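Side-chain contacts in angiotensin-converting enzyme (Anopheles gambiae, PDB 6S1Y), which probably cleaves peptides as a zinc-dependent metallopeptidase of the angiotensin-converting enzyme family, and here binds a gamma-polyglutamic acid fragment: residues Ala120-Tyr125 against Trp156-Asn161; Glu169-Tyr174 against Arg453-Lys458. One frame throughout, in Å; residues are numbered along the deposited sequence.

Contact 1: residues Ala120-Tyr125 against Trp156-Asn161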
ATOM      1  N   ALA A 120      12.613 -10.111 -13.465  1.00 45.57           N
ATOM      2  CA  ALA A 120      11.921 -10.903 -14.469  1.00 45.10           C
ATOM      3  C   ALA A 120      11.745 -10.118 -15.756  1.00 43.66           C
ATOM      4  O   ALA A 120      11.430  -8.929 -15.726  1.00 47.04           O
ATOM      5  CB  ALA A 120      10.553 -11.333 -13.950  1.00 45.39           C
ATOM      6  N   LYS A 121      11.926 -10.795 -16.894  1.00 43.94           N
ATOM      7  CA  LYS A 121      11.735 -10.200 -18.212  1.00 47.61           C
ATOM      8  C   LYS A 121      10.965 -11.172 -19.083  1.00 44.53           C
ATOM      9  O   LYS A 121      10.952 -12.374 -18.831  1.00 45.71           O
ATOM     10  CB  LYS A 121      13.080  -9.839 -18.892  1.00 48.32           C
ATOM     11  CG  LYS A 121      13.949  -8.918 -18.037  1.00 51.31           C
ATOM     12  CD  LYS A 121      14.457  -7.705 -18.813  1.00 55.88           C
ATOM     13  CE  LYS A 121      14.965  -6.605 -17.868  1.00 59.36           C
ATOM     14  NZ  LYS A 121      15.647  -7.199 -16.664  1.00 63.70           N
ATOM     15  N   PHE A 122      10.352 -10.650 -20.147  1.00 45.92           N
ATOM     16  CA  PHE A 122       9.373 -11.445 -20.880  1.00 46.38           C
ATOM     17  C   PHE A 122       9.457 -11.191 -22.371  1.00 46.77           C
ATOM     18  O   PHE A 122       9.788 -10.086 -22.810  1.00 45.59           O
ATOM     19  CB  PHE A 122       7.960 -11.129 -20.374  1.00 44.04           C
ATOM     20  CG  PHE A 122       7.817 -11.303 -18.897  1.00 42.64           C
ATOM     21  CD1 PHE A 122       7.544 -12.555 -18.361  1.00 41.90           C
ATOM     22  CD2 PHE A 122       8.013 -10.237 -18.041  1.00 41.62           C
ATOM     23  CE1 PHE A 122       7.430 -12.728 -16.991  1.00 41.90           C
ATOM     24  CE2 PHE A 122       7.896 -10.402 -16.669  1.00 42.53           C
ATOM     25  CZ  PHE A 122       7.612 -11.652 -16.142  1.00 39.97           C
ATOM     26  N   CYS A 123       9.122 -12.235 -23.131  1.00 45.81           N
ATOM     27  CA  CYS A 123       8.980 -12.135 -24.579  1.00 48.55           C
ATOM     28  C   CYS A 123       7.594 -11.612 -24.963  1.00 49.03           C
ATOM     29  O   CYS A 123       6.576 -11.956 -24.350  1.00 47.47           O
ATOM     30  CB  CYS A 123       9.217 -13.498 -25.229  1.00 50.12           C
ATOM     31  SG  CYS A 123      10.914 -14.116 -25.027  1.00 57.22           S
ATOM     32  N   ALA A 124       7.557 -10.774 -25.987  1.00 50.13           N
ATOM     33  CA  ALA A 124       6.298 -10.176 -26.388  1.00 48.75           C
ATOM     34  C   ALA A 124       5.367 -11.238 -26.961  1.00 51.41           C
ATOM     35  O   ALA A 124       5.800 -12.231 -27.571  1.00 49.99           O
ATOM     36  CB  ALA A 124       6.530  -9.070 -27.407  1.00 49.20           C
ATOM     37  N   TYR A 125       4.069 -11.040 -26.713  1.00 49.54           N
ATOM     38  CA  TYR A 125       3.045 -11.904 -27.281  1.00 49.15           C
ATOM     39  C   TYR A 125       3.213 -11.929 -28.789  1.00 49.60           C
ATOM     40  O   TYR A 125       3.168 -10.881 -29.444  1.00 50.16           O
ATOM     41  CB  TYR A 125       1.658 -11.381 -26.885  1.00 48.71           C
ATOM     42  CG  TYR A 125       0.470 -12.213 -27.327  1.00 46.00           C
ATOM     43  CD1 TYR A 125       0.298 -13.505 -26.876  1.00 45.61           C
ATOM     44  CD2 TYR A 125      -0.501 -11.679 -28.162  1.00 47.58           C
ATOM     45  CE1 TYR A 125      -0.786 -14.256 -27.259  1.00 45.06           C
ATOM     46  CE2 TYR A 125      -1.599 -12.428 -28.550  1.00 45.56           C
ATOM     47  CZ  TYR A 125      -1.731 -13.718 -28.091  1.00 46.27           C
ATOM     48  OH  TYR A 125      -2.809 -14.506 -28.456  1.00 52.01           O
ATOM     49  N   TRP A 156      -0.516 -12.706 -18.154  1.00 40.43           N
ATOM     50  CA  TRP A 156      -0.833 -13.125 -16.787  1.00 38.87           C
ATOM     51  C   TRP A 156      -0.114 -14.428 -16.461  1.00 37.38           C
ATOM     52  O   TRP A 156       0.585 -14.530 -15.445  1.00 36.38           O
ATOM     53  CB  TRP A 156      -2.345 -13.264 -16.625  1.00 37.61           C
ATOM     54  CG  TRP A 156      -2.810 -13.475 -15.223  1.00 36.66           C
ATOM     55  CD1 TRP A 156      -3.428 -12.561 -14.419  1.00 37.86           C
ATOM     56  CD2 TRP A 156      -2.720 -14.680 -14.457  1.00 37.19           C
ATOM     57  NE1 TRP A 156      -3.733 -13.128 -13.189  1.00 36.24           N
ATOM     58  CE2 TRP A 156      -3.307 -14.424 -13.192  1.00 37.31           C
ATOM     59  CE3 TRP A 156      -2.201 -15.959 -14.713  1.00 39.19           C
ATOM     60  CZ2 TRP A 156      -3.363 -15.387 -12.183  1.00 37.51           C
ATOM     61  CZ3 TRP A 156      -2.261 -16.925 -13.700  1.00 37.29           C
ATOM     62  CH2 TRP A 156      -2.845 -16.632 -12.459  1.00 38.46           C
ATOM     63  N   VAL A 157      -0.224 -15.413 -17.362  1.00 37.22           N
ATOM     64  CA  VAL A 157       0.429 -16.708 -17.172  1.00 37.47           C
ATOM     65  C   VAL A 157       1.949 -16.566 -17.115  1.00 39.23           C
ATOM     66  O   VAL A 157       2.612 -17.165 -16.257  1.00 39.39           O
ATOM     67  CB  VAL A 157       0.006 -17.683 -18.280  1.00 41.79           C
ATOM     68  CG1 VAL A 157       0.880 -18.953 -18.250  1.00 41.11           C
ATOM     69  CG2 VAL A 157      -1.491 -18.017 -18.133  1.00 39.11           C
ATOM     70  N   GLN A 158       2.527 -15.798 -18.043  1.00 40.10           N
ATOM     71  CA  GLN A 158       3.962 -15.532 -18.008  1.00 40.33           C
ATOM     72  C   GLN A 158       4.385 -14.949 -16.667  1.00 40.68           C
ATOM     73  O   GLN A 158       5.341 -15.422 -16.040  1.00 40.81           O
ATOM     74  CB  GLN A 158       4.335 -14.570 -19.129  1.00 43.01           C
ATOM     75  CG  GLN A 158       4.243 -15.187 -20.510  1.00 45.28           C
ATOM     76  CD  GLN A 158       5.400 -16.103 -20.804  1.00 50.70           C
ATOM     77  OE1 GLN A 158       6.565 -15.786 -20.499  1.00 52.32           O
ATOM     78  NE2 GLN A 158       5.104 -17.243 -21.408  1.00 49.26           N
ATOM     79  N   TRP A 159       3.681 -13.912 -16.211  1.00 39.13           N
ATOM     80  CA  TRP A 159       4.096 -13.223 -14.996  1.00 38.58           C
ATOM     81  C   TRP A 159       4.096 -14.166 -13.799  1.00 39.93           C
ATOM     82  O   TRP A 159       5.090 -14.255 -13.063  1.00 41.22           O
ATOM     83  CB  TRP A 159       3.185 -12.021 -14.717  1.00 37.14           C
ATOM     84  CG  TRP A 159       3.525 -11.396 -13.391  1.00 39.92           C
ATOM     85  CD1 TRP A 159       2.844 -11.525 -12.214  1.00 39.64           C
ATOM     86  CD2 TRP A 159       4.672 -10.581 -13.097  1.00 40.25           C
ATOM     87  NE1 TRP A 159       3.490 -10.844 -11.207  1.00 38.15           N
ATOM     88  CE2 TRP A 159       4.607 -10.246 -11.729  1.00 39.27           C
ATOM     89  CE3 TRP A 159       5.740 -10.091 -13.868  1.00 40.24           C
ATOM     90  CZ2 TRP A 159       5.565  -9.448 -11.114  1.00 40.77           C
ATOM     91  CZ3 TRP A 159       6.688  -9.309 -13.259  1.00 40.52           C
ATOM     92  CH2 TRP A 159       6.604  -9.001 -11.891  1.00 42.79           C
ATOM     93  N   TYR A 160       2.975 -14.856 -13.571  1.00 39.43           N
ATOM     94  CA  TYR A 160       2.821 -15.698 -12.391  1.00 38.64           C
ATOM     95  C   TYR A 160       3.732 -16.921 -12.458  1.00 38.59           C
ATOM     96  O   TYR A 160       4.263 -17.355 -11.434  1.00 38.94           O
ATOM     97  CB  TYR A 160       1.346 -16.118 -12.245  1.00 36.73           C
ATOM     98  CG  TYR A 160       0.452 -15.087 -11.584  1.00 36.87           C
ATOM     99  CD1 TYR A 160      -0.047 -13.975 -12.306  1.00 38.81           C
ATOM    100  CD2 TYR A 160       0.147 -15.174 -10.234  1.00 36.57           C
ATOM    101  CE1 TYR A 160      -0.833 -12.988 -11.681  1.00 36.13           C
ATOM    102  CE2 TYR A 160      -0.644 -14.194  -9.601  1.00 37.28           C
ATOM    103  CZ  TYR A 160      -1.140 -13.128 -10.328  1.00 35.78           C
ATOM    104  OH  TYR A 160      -1.926 -12.218  -9.686  1.00 35.48           O
ATOM    105  N   ASN A 161       3.926 -17.499 -13.646  1.00 39.52           N
ATOM    106  CA  ASN A 161       4.827 -18.648 -13.744  1.00 39.95           C
ATOM    107  C   ASN A 161       6.268 -18.247 -13.409  1.00 40.13           C
ATOM    108  O   ASN A 161       7.032 -19.062 -12.898  1.00 40.83           O
ATOM    109  CB  ASN A 161       4.749 -19.294 -15.140  1.00 40.94           C
ATOM    110  CG  ASN A 161       3.568 -20.290 -15.278  1.00 45.73           C
ATOM    111  OD1 ASN A 161       2.498 -20.110 -14.659  1.00 46.90           O
ATOM    112  ND2 ASN A 161       3.752 -21.337 -16.092  1.00 52.26           N
TER
HETATM  113  O   HOH W   1       8.691 -14.864 -21.885  1.00 49.02           O

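Contact 2: residues Glu169-Tyr174 against Arg453-Lys458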
ATOM      1  N   GLU A 169      10.709 -22.511  -2.504  1.00 45.99           N
ATOM      2  CA  GLU A 169      11.603 -22.953  -1.437  1.00 50.53           C
ATOM      3  C   GLU A 169      12.148 -21.785  -0.624  1.00 47.46           C
ATOM      4  O   GLU A 169      12.232 -21.870   0.605  1.00 46.00           O
ATOM      5  CB  GLU A 169      12.741 -23.783  -2.033  1.00 55.90           C
ATOM      6  CG  GLU A 169      12.242 -24.800  -3.069  1.00 64.48           C
ATOM      7  CD  GLU A 169      13.214 -25.945  -3.289  1.00 79.15           C
ATOM      8  OE1 GLU A 169      12.744 -27.091  -3.461  1.00 84.20           O
ATOM      9  OE2 GLU A 169      14.443 -25.697  -3.278  1.00 81.66           O
ATOM     10  N   SER A 170      12.533 -20.686  -1.279  1.00 44.94           N
ATOM     11  CA  SER A 170      12.923 -19.511  -0.509  1.00 45.49           C
ATOM     12  C   SER A 170      11.777 -19.034   0.369  1.00 45.63           C
ATOM     13  O   SER A 170      11.985 -18.668   1.530  1.00 47.09           O
ATOM     14  CB  SER A 170      13.378 -18.377  -1.431  1.00 46.40           C
ATOM     15  OG  SER A 170      14.410 -18.820  -2.307  1.00 49.62           O
ATOM     16  N   PHE A 171      10.555 -19.022  -0.170  1.00 45.65           N
ATOM     17  CA  PHE A 171       9.403 -18.666   0.651  1.00 45.75           C
ATOM     18  C   PHE A 171       9.267 -19.592   1.851  1.00 44.36           C
ATOM     19  O   PHE A 171       9.014 -19.133   2.971  1.00 43.53           O
ATOM     20  CB  PHE A 171       8.120 -18.698  -0.178  1.00 42.55           C
ATOM     21  CG  PHE A 171       6.887 -18.327   0.594  1.00 39.34           C
ATOM     22  CD1 PHE A 171       6.486 -17.008   0.691  1.00 42.42           C
ATOM     23  CD2 PHE A 171       6.129 -19.298   1.222  1.00 41.54           C
ATOM     24  CE1 PHE A 171       5.325 -16.659   1.406  1.00 41.12           C
ATOM     25  CE2 PHE A 171       4.999 -18.969   1.932  1.00 42.00           C
ATOM     26  CZ  PHE A 171       4.583 -17.645   2.017  1.00 39.59           C
ATOM     27  N   GLN A 172       9.415 -20.900   1.645  1.00 47.00           N
ATOM     28  CA  GLN A 172       9.230 -21.828   2.762  1.00 45.72           C
ATOM     29  C   GLN A 172      10.269 -21.578   3.846  1.00 48.00           C
ATOM     30  O   GLN A 172       9.960 -21.628   5.044  1.00 47.40           O
ATOM     31  CB  GLN A 172       9.304 -23.267   2.268  1.00 47.80           C
ATOM     32  CG  GLN A 172       9.024 -24.300   3.349  1.00 49.95           C
ATOM     33  CD  GLN A 172       7.653 -24.125   3.951  1.00 51.26           C
ATOM     34  OE1 GLN A 172       6.666 -23.906   3.233  1.00 52.73           O
ATOM     35  NE2 GLN A 172       7.576 -24.201   5.268  1.00 51.48           N
ATOM     36  N   LYS A 173      11.511 -21.292   3.439  1.00 48.51           N
ATOM     37  CA  LYS A 173      12.559 -20.964   4.397  1.00 47.82           C
ATOM     38  C   LYS A 173      12.243 -19.669   5.125  1.00 47.68           C
ATOM     39  O   LYS A 173      12.436 -19.562   6.341  1.00 50.16           O
ATOM     40  CB  LYS A 173      13.899 -20.857   3.668  1.00 49.21           C
ATOM     41  CG  LYS A 173      15.039 -20.335   4.542  1.00 52.85           C
ATOM     42  CD  LYS A 173      15.348 -21.277   5.702  1.00 55.97           C
ATOM     43  CE  LYS A 173      15.954 -22.589   5.212  1.00 57.03           C
ATOM     44  NZ  LYS A 173      16.150 -23.547   6.338  1.00 63.23           N
ATOM     45  N   TYR A 174      11.749 -18.670   4.399  1.00 46.02           N
ATOM     46  CA  TYR A 174      11.376 -17.412   5.029  1.00 46.14           C
ATOM     47  C   TYR A 174      10.299 -17.619   6.072  1.00 46.41           C
ATOM     48  O   TYR A 174      10.336 -17.016   7.152  1.00 46.28           O
ATOM     49  CB  TYR A 174      10.901 -16.442   3.949  1.00 45.74           C
ATOM     50  CG  TYR A 174       9.838 -15.443   4.343  1.00 44.85           C
ATOM     51  CD1 TYR A 174      10.100 -14.420   5.251  1.00 43.56           C
ATOM     52  CD2 TYR A 174       8.590 -15.482   3.746  1.00 44.62           C
ATOM     53  CE1 TYR A 174       9.128 -13.488   5.573  1.00 43.36           C
ATOM     54  CE2 TYR A 174       7.616 -14.548   4.053  1.00 43.29           C
ATOM     55  CZ  TYR A 174       7.883 -13.547   4.957  1.00 44.67           C
ATOM     56  OH  TYR A 174       6.884 -12.623   5.236  1.00 43.63           O
ATOM     57  N   ARG A 453       1.165 -28.000   1.562  1.00 52.19           N
ATOM     58  CA  ARG A 453       0.626 -28.732   0.420  1.00 53.50           C
ATOM     59  C   ARG A 453      -0.706 -28.165  -0.054  1.00 50.88           C
ATOM     60  O   ARG A 453      -1.243 -28.649  -1.050  1.00 50.81           O
ATOM     61  CB  ARG A 453       0.485 -30.217   0.769  1.00 59.81           C
ATOM     62  CG  ARG A 453      -0.490 -30.475   1.887  1.00 70.45           C
ATOM     63  CD  ARG A 453      -0.359 -31.887   2.465  1.00 88.17           C
ATOM     64  NE  ARG A 453      -0.732 -31.899   3.880  1.00 96.71           N
ATOM     65  CZ  ARG A 453      -1.972 -31.727   4.333  1.00 99.35           C
ATOM     66  NH1 ARG A 453      -2.978 -31.528   3.485  1.00 97.70           N
ATOM     67  NH2 ARG A 453      -2.204 -31.745   5.641  1.00102.80           N
ATOM     68  N   GLU A 454      -1.245 -27.153   0.624  1.00 49.58           N
ATOM     69  CA  GLU A 454      -2.441 -26.450   0.174  1.00 50.39           C
ATOM     70  C   GLU A 454      -2.180 -24.952  -0.009  1.00 47.25           C
ATOM     71  O   GLU A 454      -3.117 -24.152  -0.017  1.00 45.90           O
ATOM     72  CB  GLU A 454      -3.592 -26.682   1.164  1.00 50.48           C
ATOM     73  CG  GLU A 454      -3.140 -26.778   2.607  1.00 55.05           C
ATOM     74  CD  GLU A 454      -4.263 -26.635   3.624  1.00 57.69           C
ATOM     75  OE1 GLU A 454      -3.984 -26.062   4.708  1.00 57.57           O
ATOM     76  OE2 GLU A 454      -5.401 -27.091   3.359  1.00 61.29           O
ATOM     77  N   TYR A 455      -0.921 -24.555  -0.182  1.00 47.72           N
ATOM     78  CA  TYR A 455      -0.586 -23.131  -0.243  1.00 45.40           C
ATOM     79  C   TYR A 455      -1.342 -22.418  -1.363  1.00 43.85           C
ATOM     80  O   TYR A 455      -1.885 -21.324  -1.166  1.00 43.52           O
ATOM     81  CB  TYR A 455       0.918 -22.955  -0.454  1.00 44.97           C
ATOM     82  CG  TYR A 455       1.782 -22.892   0.790  1.00 44.11           C
ATOM     83  CD1 TYR A 455       1.244 -22.826   2.059  1.00 45.54           C
ATOM     84  CD2 TYR A 455       3.155 -22.866   0.667  1.00 45.77           C
ATOM     85  CE1 TYR A 455       2.069 -22.760   3.171  1.00 48.39           C
ATOM     86  CE2 TYR A 455       3.979 -22.791   1.761  1.00 46.08           C
ATOM     87  CZ  TYR A 455       3.447 -22.731   2.996  1.00 46.83           C
ATOM     88  OH  TYR A 455       4.326 -22.660   4.043  1.00 50.33           O
ATOM     89  N   ASN A 456      -1.396 -23.019  -2.552  1.00 42.54           N
ATOM     90  CA  ASN A 456      -1.910 -22.256  -3.672  1.00 42.44           C
ATOM     91  C   ASN A 456      -3.431 -22.238  -3.699  1.00 43.83           C
ATOM     92  O   ASN A 456      -4.031 -21.183  -3.945  1.00 41.58           O
ATOM     93  CB  ASN A 456      -1.366 -22.783  -4.997  1.00 41.31           C
ATOM     94  CG  ASN A 456      -1.264 -21.668  -6.057  1.00 44.09           C
ATOM     95  OD1 ASN A 456      -1.015 -20.495  -5.726  1.00 39.75           O
ATOM     96  ND2 ASN A 456      -1.481 -22.025  -7.325  1.00 43.11           N
ATOM     97  N   CYS A 457      -4.086 -23.371  -3.436  1.00 42.46           N
ATOM     98  CA  CYS A 457      -5.542 -23.351  -3.541  1.00 43.55           C
ATOM     99  C   CYS A 457      -6.200 -22.645  -2.355  1.00 41.45           C
ATOM    100  O   CYS A 457      -7.272 -22.064  -2.527  1.00 41.43           O
ATOM    101  CB  CYS A 457      -6.068 -24.775  -3.760  1.00 48.47           C
ATOM    102  SG  CYS A 457      -5.690 -25.363  -5.534  1.00 64.56           S
ATOM    103  N   LYS A 458      -5.582 -22.611  -1.176  1.00 40.06           N
ATOM    104  CA  LYS A 458      -6.146 -21.779  -0.115  1.00 43.54           C
ATOM    105  C   LYS A 458      -5.960 -20.292  -0.414  1.00 41.61           C
ATOM    106  O   LYS A 458      -6.791 -19.468  -0.018  1.00 41.55           O
ATOM    107  CB  LYS A 458      -5.542 -22.145   1.247  1.00 47.09           C
ATOM    108  CG  LYS A 458      -6.207 -23.390   1.899  1.00 51.92           C
ATOM    109  CD  LYS A 458      -7.653 -23.107   2.289  1.00 63.09           C
ATOM    110  CE  LYS A 458      -8.290 -24.232   3.123  1.00 68.53           C
ATOM    111  NZ  LYS A 458      -9.353 -23.694   4.042  1.00 69.06           N
TER

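Contact 1: residues Ala120-Tyr125 against Trp156-Asn161
A water molecule bridges Gln158 and Cys123. It donates to Gln158 OE1 at 2.7 Å and accepts from the backbone N of Cys123 at 2.9 Å. The water thus ties the loop to the helix where the two backbones stand apart; the nearest CA atoms, those of Phe122 and Gln158, are 7.4 Å from each other. A bend in the glutamine chain at CB-CG (chi2 -76°) turns its amide back toward the loop. OE1 also lies at the edge of the Phe122 ring, in its plane, 4.0 Å from CD1. The two side chains run past each other in opposite directions, with amide and ring planes nearly perpendicular.

Phe122 is the main apolar link. The CD1-CE1 side of its ring lies along Gln158: CD1 approaches Gln158 CB, and CE1 comes to 3.5 Å from the carbonyl O of Gln158. The far end meets the indole. Phe122 CZ is 3.3 Å from Trp159 CE3, a tight approach, and CE2 lies close to the same atom. The two rings meet at their margins, planes at 46°, and do not stack. Trp159 CG is anti to its backbone N (chi1 174°), which brings the six-membered ring round to the loop. Its CZ3 also touches Ala120 CB at 4.4 Å. Trp159 NE1 bonds to the carbonyl of Ala484, so the indole spans from this loop to another.

Cys123 forms a disulfide with Cys131, within the loop that joins helices 100-119 and 135-145. Leu139 of helix 135-145 touches both Phe122 and Trp159. The contact therefore packs the start of that loop against helix 149-163, with helix 135-145 alongside.

Contact 2: residues Glu169-Tyr174 against Arg453-Lys458
Helix 168-184 meets the first turn of helix 455-467 through a single tyrosine, Tyr455, which reaches across to Phe171 and Gln172. The backbones stay well apart: Gln172 CA and Tyr455 CA, the closest such pair, are separated by 10.3 Å. The side chains span the gap.

The polar part is one hydrogen bond. Tyr455 OH donates to Gln172 OE1 at 2.8 Å. The C=O...donor angle is 126°, and the hydroxyl sits somewhat out of the carbonyl plane. With chi1 at -176° the glutamine chain first runs out from the helix; a bend at CB-CG then brings the amide to the tyrosine. The amide is turned nearly parallel to the phenol ring, a little off its plane, with OE1 at the ring edge, 3.3 Å from Tyr455 CE2. The other end of the amide is held within its own helix, for Gln172 NE2 bonds to Glu176 OE1. With both ends engaged, the flip of the amide is well defined.

The pairing joins parts of the largely helical angiotensin-converting enzyme fold that lie 279 residues apart in sequence. Glu454 is the N-cap of the second helix, so Tyr455 extends from its very start. Tyr455 O accepts a bond from Tyr441 OH of helix 431-447.

Beside the hydrogen bond, the two aromatic rings form an offset edge-to-face pair. The edge of Phe171 turns toward the face of Tyr455, with centroids 5.8 Å apart and planes at 87°. The closest atoms are Phe171 CE2 and Tyr455 CE2, at 4.0 Å. Phe171 makes a further edge-to-face pair with Phe480 and touches Met113 of helix 100-119. Val445 of helix 431-447 packs on Tyr455.

How the contacts relate
Both segments of contact 1 come before those of contact 2 along the chain. Their centres are 21 Å apart and their nearest atoms about 7 Å, so they do not touch. Helix 149-163 carries a segment of contact 1, and the next helix, 168-184, a segment of contact 2. Helix 100-119 is common ground: it precedes the loop of contact 1 and packs on Phe171 in contact 2. Contact 1 is local, joining segments 31 residues apart, whereas contact 2 brings in helix 455-467 from much later in the sequence. Together they pack two successive helices against a nearby loop and a distant helix, as structural packing that includes none of the zinc ligands.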